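Local coordinates for protein 3-oxoadipate enol-lactonase (Burkholderia xenovorans, PDB 2XUA) that probably catalyses the hydrolysis of 3-oxoadipate enol-lactone in catechol metabolism, using an alpha/beta hydrolase fold, at residues Ser32-Thr37 with Gly98-Gly103; Trp28-Asn33 with Arg54-Asp59. All blocks are in the same frame, centred on the assembly; numbering follows the deposited sequence.

Both contacts start from the same piece of chain, the end of strand 28-32, and Ser32 and Asn33 belong to each, yet they reach opposite neighbours of that strand in the central sheet. Contact 2, Trp28-Asn33 with Arg54-Asp59, is mostly regular parallel pairing with apolar side chains, buried apart from a partly exposed arginine at its start. Contact 1, Ser32-Thr37 with Gly98-Gly103, lies at the centre of the chain where strands give way to loop and helix. Leu99 N to Ser32 O is its clear direct hydrogen bond; waters join hydroxyls and backbone N-H groups across the segments, beside a bound laevulinic acid. The loop after strand 28-32 supplies Ser34 and Leu35 to that pocket.

Contact 1. Residues Ser32-Thr37 with Gly98-Gly103; sequences SNSLGT and GLSMGG. With SHF (laevulinic acid), chain C.
The probable nucleophile elbow of this alpha/beta hydrolase, Gly98-Ser100-Gly102, packs against the loop Ser32-Thr37. Strand pairing ends here: Ser32 and Gly98 form a parallel bridge, and Leu99 N donates to Ser32 O at 3.1 Å, nearly in line with the carbonyl. That oxygen also takes a CA-H contact from Gly102, which has no side chain to hold the loop off. Beyond it, the selenomethionine Met101 keeps its CG folded in over its own backbone (chi1 76°), which brings CG to 3.3 Å from Asn33 O and SE to 3.9 Å from Leu35 CB.

Two waters link the segments further on. One is hydrogen-bonded to Ser34 OG (3.1 Å) and Ser100 OG (2.8 Å). The other accepts from the backbone N of both Leu35 and Met101, each at 2.8 Å, a pair of donors consistent with an oxyanion hole. Laevulinic acid lies beside Ser34 and Leu35, hydrogen-bonded to Tyr186 OH and Arg157 NE. Ser100 touches His244, which with Asp217 probably completes a catalytic triad. The strained backbone of Ser100, with phi at 55°, is characteristic of the sharp strand-to-helix turn that presents the nucleophile in alpha/beta hydrolases.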
# COMPACT_ATOMS: atom_id res chain seq x y z
N SER B 32 -15.10 -1.34 -4.31
CA SER B 32 -14.49 -2.25 -5.26
C SER B 32 -13.54 -1.53 -6.19
O SER B 32 -13.85 -0.46 -6.68
CB SER B 32 -15.62 -3.01 -6.00
OG SER B 32 -15.00 -4.02 -6.81
N ASN B 33 -12.33 -2.08 -6.35
CA ASN B 33 -11.17 -1.35 -6.87
C ASN B 33 -11.15 -1.32 -8.43
O ASN B 33 -11.85 -2.06 -9.12
CB ASN B 33 -9.85 -2.06 -6.51
CG ASN B 33 -9.70 -2.40 -5.03
OD1 ASN B 33 -8.88 -3.25 -4.65
ND2 ASN B 33 -10.48 -1.78 -4.19
N SER B 34 -10.31 -0.44 -8.94
CA SER B 34 -9.99 -0.38 -10.39
C SER B 34 -9.02 -1.48 -10.78
O SER B 34 -8.19 -1.95 -9.96
CB SER B 34 -9.27 0.96 -10.64
OG SER B 34 -9.31 1.25 -12.06
N LEU B 35 -9.05 -1.87 -12.07
CA LEU B 35 -7.97 -2.69 -12.63
C LEU B 35 -6.56 -2.15 -12.33
O LEU B 35 -6.28 -1.00 -12.58
CB LEU B 35 -8.18 -2.84 -14.16
CG LEU B 35 -7.22 -3.70 -14.92
CD1 LEU B 35 -7.37 -5.15 -14.50
CD2 LEU B 35 -7.53 -3.48 -16.40
N GLY B 36 -5.64 -3.03 -11.88
CA GLY B 36 -4.25 -2.66 -11.60
C GLY B 36 -4.09 -1.90 -10.28
O GLY B 36 -3.05 -1.30 -10.07
N THR B 37 -5.10 -1.93 -9.39
CA THR B 37 -4.94 -1.31 -8.06
C THR B 37 -5.17 -2.37 -7.00
O THR B 37 -5.61 -3.47 -7.30
CB THR B 37 -5.93 -0.14 -7.82
OG1 THR B 37 -7.25 -0.66 -7.79
CG2 THR B 37 -5.84 0.89 -8.96
N GLY B 98 -17.84 1.54 -6.29
CA GLY B 98 -16.83 0.87 -7.11
C GLY B 98 -16.33 1.85 -8.12
O GLY B 98 -17.08 2.73 -8.55
N LEU B 99 -15.04 1.74 -8.43
CA LEU B 99 -14.40 2.63 -9.35
C LEU B 99 -13.92 1.83 -10.56
O LEU B 99 -13.28 0.84 -10.41
CB LEU B 99 -13.24 3.39 -8.71
CG LEU B 99 -12.73 4.61 -9.51
CD1 LEU B 99 -12.33 5.77 -8.60
CD2 LEU B 99 -11.61 4.28 -10.45
N SER B 100 -14.27 2.34 -11.76
CA SER B 100 -14.00 1.69 -13.05
C SER B 100 -14.52 0.25 -13.17
O SER B 100 -15.73 0.08 -13.11
CB SER B 100 -12.52 1.83 -13.49
OG SER B 100 -12.54 1.64 -14.93
N MSE B 101 -13.67 -0.78 -13.33
CA MSE B 101 -14.23 -2.19 -13.22
C MSE B 101 -14.99 -2.44 -11.90
O MSE B 101 -15.89 -3.26 -11.87
CB MSE B 101 -13.18 -3.26 -13.36
CG MSE B 101 -12.35 -3.39 -12.11
SE MSE B 101 -11.05 -4.73 -12.31
CE MSE B 101 -12.19 -6.36 -12.44
N GLY B 102 -14.66 -1.68 -10.84
CA GLY B 102 -15.46 -1.75 -9.60
C GLY B 102 -16.85 -1.19 -9.80
O GLY B 102 -17.85 -1.76 -9.30
N GLY B 103 -16.95 -0.08 -10.52
CA GLY B 103 -18.27 0.52 -10.83
C GLY B 103 -19.05 -0.44 -11.71
O GLY B 103 -20.25 -0.63 -11.48
C4 SHF C . -6.36 -0.09 -15.89
C5 SHF C . -7.13 0.35 -14.63
C3 SHF C . -6.87 0.31 -17.28
C2 SHF C . -7.79 1.55 -17.42
C1 SHF C . -7.74 2.18 -18.87
O4 SHF C . -5.29 -0.72 -15.77
O1 SHF C . -6.96 3.15 -18.97
OH1 SHF C . -8.50 1.78 -19.82
O HOH W 1 -9.74 1.53 -15.15
O HOH W 2 -10.89 -0.87 -13.86

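Contact 2. Residues Trp28-Asn33 with Arg54-Asp59; sequences WIVLSN and RVLRYD
Trp28 and Arg54 open the pairing with a broad side-chain overlap. Arg54 CB sits over one face of the indole, 3.6 Å from the centroid of the six-membered ring in a CH-pi contact, and its chain, bent at chi3 (-71°), then brings the guanidinium round to the pyrrole side. There Trp28 NE1 comes 3.1 Å from Arg54 CZ, over one face of a group tilted 40° from the indole plane. Ala26 O and Arg22 O accept from this guanidinium.

Backbone bonds follow in parallel register: Ile29 N to Arg54 O, Leu56 N to Ile29 O at 2.9 Å, and Leu31 N to Leu56 O. Thereafter the strands spread, and water fills the next two rungs. One water links Leu31 O to Tyr58 N; another accepts from Asn33 N and donates to Tyr58 O at 2.8 Å.

These are the two strands of a beta-alpha-beta unit whose helix, 43-52, covers the face bearing Ile29 and Val55. Ile29 CG2 meets Val55 CG2 at 3.9 Å, with Leu49 of the helix against both residues. Val30 and Leu56 lie side by side on the other face, CG2 to CD2.

Polar side chains finish the contact. A chi1 of 72° swings the Tyr58 ring over toward the end of strand 28-32, where Tyr58 OH shares a 2.7 Å hydrogen bond with Ser32 OG; the second bridging water rests 3.3 Å above the centre of that ring. Arg57, its CG beside Leu31 CD1, forms salt bridges to Asp19 and to Asp176 of the second subunit.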
# COMPACT_ATOMS: atom_id res chain seq x y z
N TRP B 28 -23.38 -1.38 6.22
CA TRP B 28 -22.15 -1.74 5.55
C TRP B 28 -21.97 -0.93 4.27
O TRP B 28 -22.95 -0.53 3.64
CB TRP B 28 -22.20 -3.21 5.18
CG TRP B 28 -21.77 -4.09 6.29
CD1 TRP B 28 -22.59 -4.83 7.09
CD2 TRP B 28 -20.43 -4.42 6.66
NE1 TRP B 28 -21.84 -5.57 7.98
CE2 TRP B 28 -20.51 -5.31 7.76
CE3 TRP B 28 -19.17 -4.00 6.24
CZ2 TRP B 28 -19.37 -5.80 8.43
CZ3 TRP B 28 -18.00 -4.54 6.88
CH2 TRP B 28 -18.12 -5.42 7.96
N ILE B 29 -20.71 -0.69 3.89
CA ILE B 29 -20.35 -0.24 2.53
C ILE B 29 -19.23 -1.14 2.03
O ILE B 29 -18.30 -1.45 2.81
CB ILE B 29 -20.06 1.27 2.41
CG1 ILE B 29 -19.84 1.65 0.94
CG2 ILE B 29 -18.88 1.67 3.31
CD1 ILE B 29 -19.47 3.16 0.78
N VAL B 30 -19.34 -1.60 0.77
CA VAL B 30 -18.28 -2.43 0.16
C VAL B 30 -17.68 -1.57 -0.92
O VAL B 30 -18.41 -0.93 -1.66
CB VAL B 30 -18.88 -3.70 -0.51
CG1 VAL B 30 -17.81 -4.50 -1.32
CG2 VAL B 30 -19.57 -4.59 0.56
N LEU B 31 -16.36 -1.51 -0.98
CA LEU B 31 -15.71 -0.66 -2.02
C LEU B 31 -15.13 -1.66 -3.02
O LEU B 31 -14.59 -2.69 -2.59
CB LEU B 31 -14.56 0.12 -1.33
CG LEU B 31 -15.08 1.07 -0.25
CD1 LEU B 31 -13.93 1.98 0.35
CD2 LEU B 31 -16.22 1.96 -0.83
N SER B 32 -15.10 -1.34 -4.31
CA SER B 32 -14.49 -2.25 -5.26
C SER B 32 -13.54 -1.53 -6.19
O SER B 32 -13.85 -0.46 -6.68
CB SER B 32 -15.62 -3.01 -6.00
OG SER B 32 -15.00 -4.02 -6.81
N ASN B 33 -12.33 -2.08 -6.35
CA ASN B 33 -11.17 -1.35 -6.87
C ASN B 33 -11.15 -1.32 -8.43
O ASN B 33 -11.85 -2.06 -9.12
CB ASN B 33 -9.85 -2.06 -6.51
CG ASN B 33 -9.70 -2.40 -5.03
OD1 ASN B 33 -8.88 -3.25 -4.65
ND2 ASN B 33 -10.48 -1.78 -4.19
N ARG B 54 -19.84 0.53 8.45
CA ARG B 54 -18.82 -0.50 8.52
C ARG B 54 -18.31 -0.71 7.07
O ARG B 54 -19.11 -0.81 6.13
CB ARG B 54 -19.35 -1.83 9.11
CG ARG B 54 -19.67 -1.66 10.60
CD ARG B 54 -20.41 -2.87 11.14
NE ARG B 54 -21.78 -2.94 10.63
CZ ARG B 54 -22.49 -4.06 10.64
NH1 ARG B 54 -21.93 -5.20 11.13
NH2 ARG B 54 -23.73 -4.04 10.16
N VAL B 55 -16.97 -0.64 6.91
CA VAL B 55 -16.31 -0.66 5.63
C VAL B 55 -15.64 -1.95 5.29
O VAL B 55 -14.78 -2.46 6.03
CB VAL B 55 -15.28 0.48 5.50
CG1 VAL B 55 -14.76 0.51 4.03
CG2 VAL B 55 -15.96 1.86 5.85
N LEU B 56 -16.00 -2.50 4.14
CA LEU B 56 -15.29 -3.62 3.60
C LEU B 56 -14.57 -3.26 2.32
O LEU B 56 -15.20 -2.76 1.34
CB LEU B 56 -16.31 -4.75 3.30
CG LEU B 56 -15.81 -6.01 2.64
CD1 LEU B 56 -14.69 -6.65 3.54
CD2 LEU B 56 -16.98 -7.02 2.40
N ARG B 57 -13.26 -3.53 2.30
CA ARG B 57 -12.45 -3.44 1.08
C ARG B 57 -11.87 -4.80 0.77
O ARG B 57 -11.71 -5.64 1.70
CB ARG B 57 -11.27 -2.48 1.30
CG ARG B 57 -11.72 -1.03 1.34
CD ARG B 57 -10.44 -0.18 1.61
NE ARG B 57 -10.11 -0.22 3.03
CZ ARG B 57 -8.90 0.09 3.56
NH1 ARG B 57 -7.88 0.41 2.80
NH2 ARG B 57 -8.71 0.12 4.88
N TYR B 58 -11.49 -5.03 -0.48
CA TYR B 58 -10.93 -6.31 -0.82
C TYR B 58 -10.06 -6.14 -2.06
O TYR B 58 -10.18 -5.16 -2.80
CB TYR B 58 -12.06 -7.36 -1.02
CG TYR B 58 -12.85 -7.16 -2.28
CD1 TYR B 58 -12.62 -7.95 -3.42
CD2 TYR B 58 -13.86 -6.21 -2.35
CE1 TYR B 58 -13.35 -7.73 -4.63
CE2 TYR B 58 -14.59 -5.98 -3.53
CZ TYR B 58 -14.30 -6.73 -4.66
OH TYR B 58 -15.02 -6.52 -5.79
N ASP B 59 -9.14 -7.08 -2.25
CA ASP B 59 -8.37 -7.15 -3.48
C ASP B 59 -9.13 -8.03 -4.46
O ASP B 59 -9.36 -9.23 -4.22
CB ASP B 59 -6.97 -7.69 -3.21
CG ASP B 59 -6.06 -6.64 -2.54
OD1 ASP B 59 -6.45 -5.48 -2.51
OD2 ASP B 59 -4.96 -6.93 -2.05
O HOH W 3 -11.81 -2.50 -1.94
O HOH W 4 -11.79 -4.60 -5.07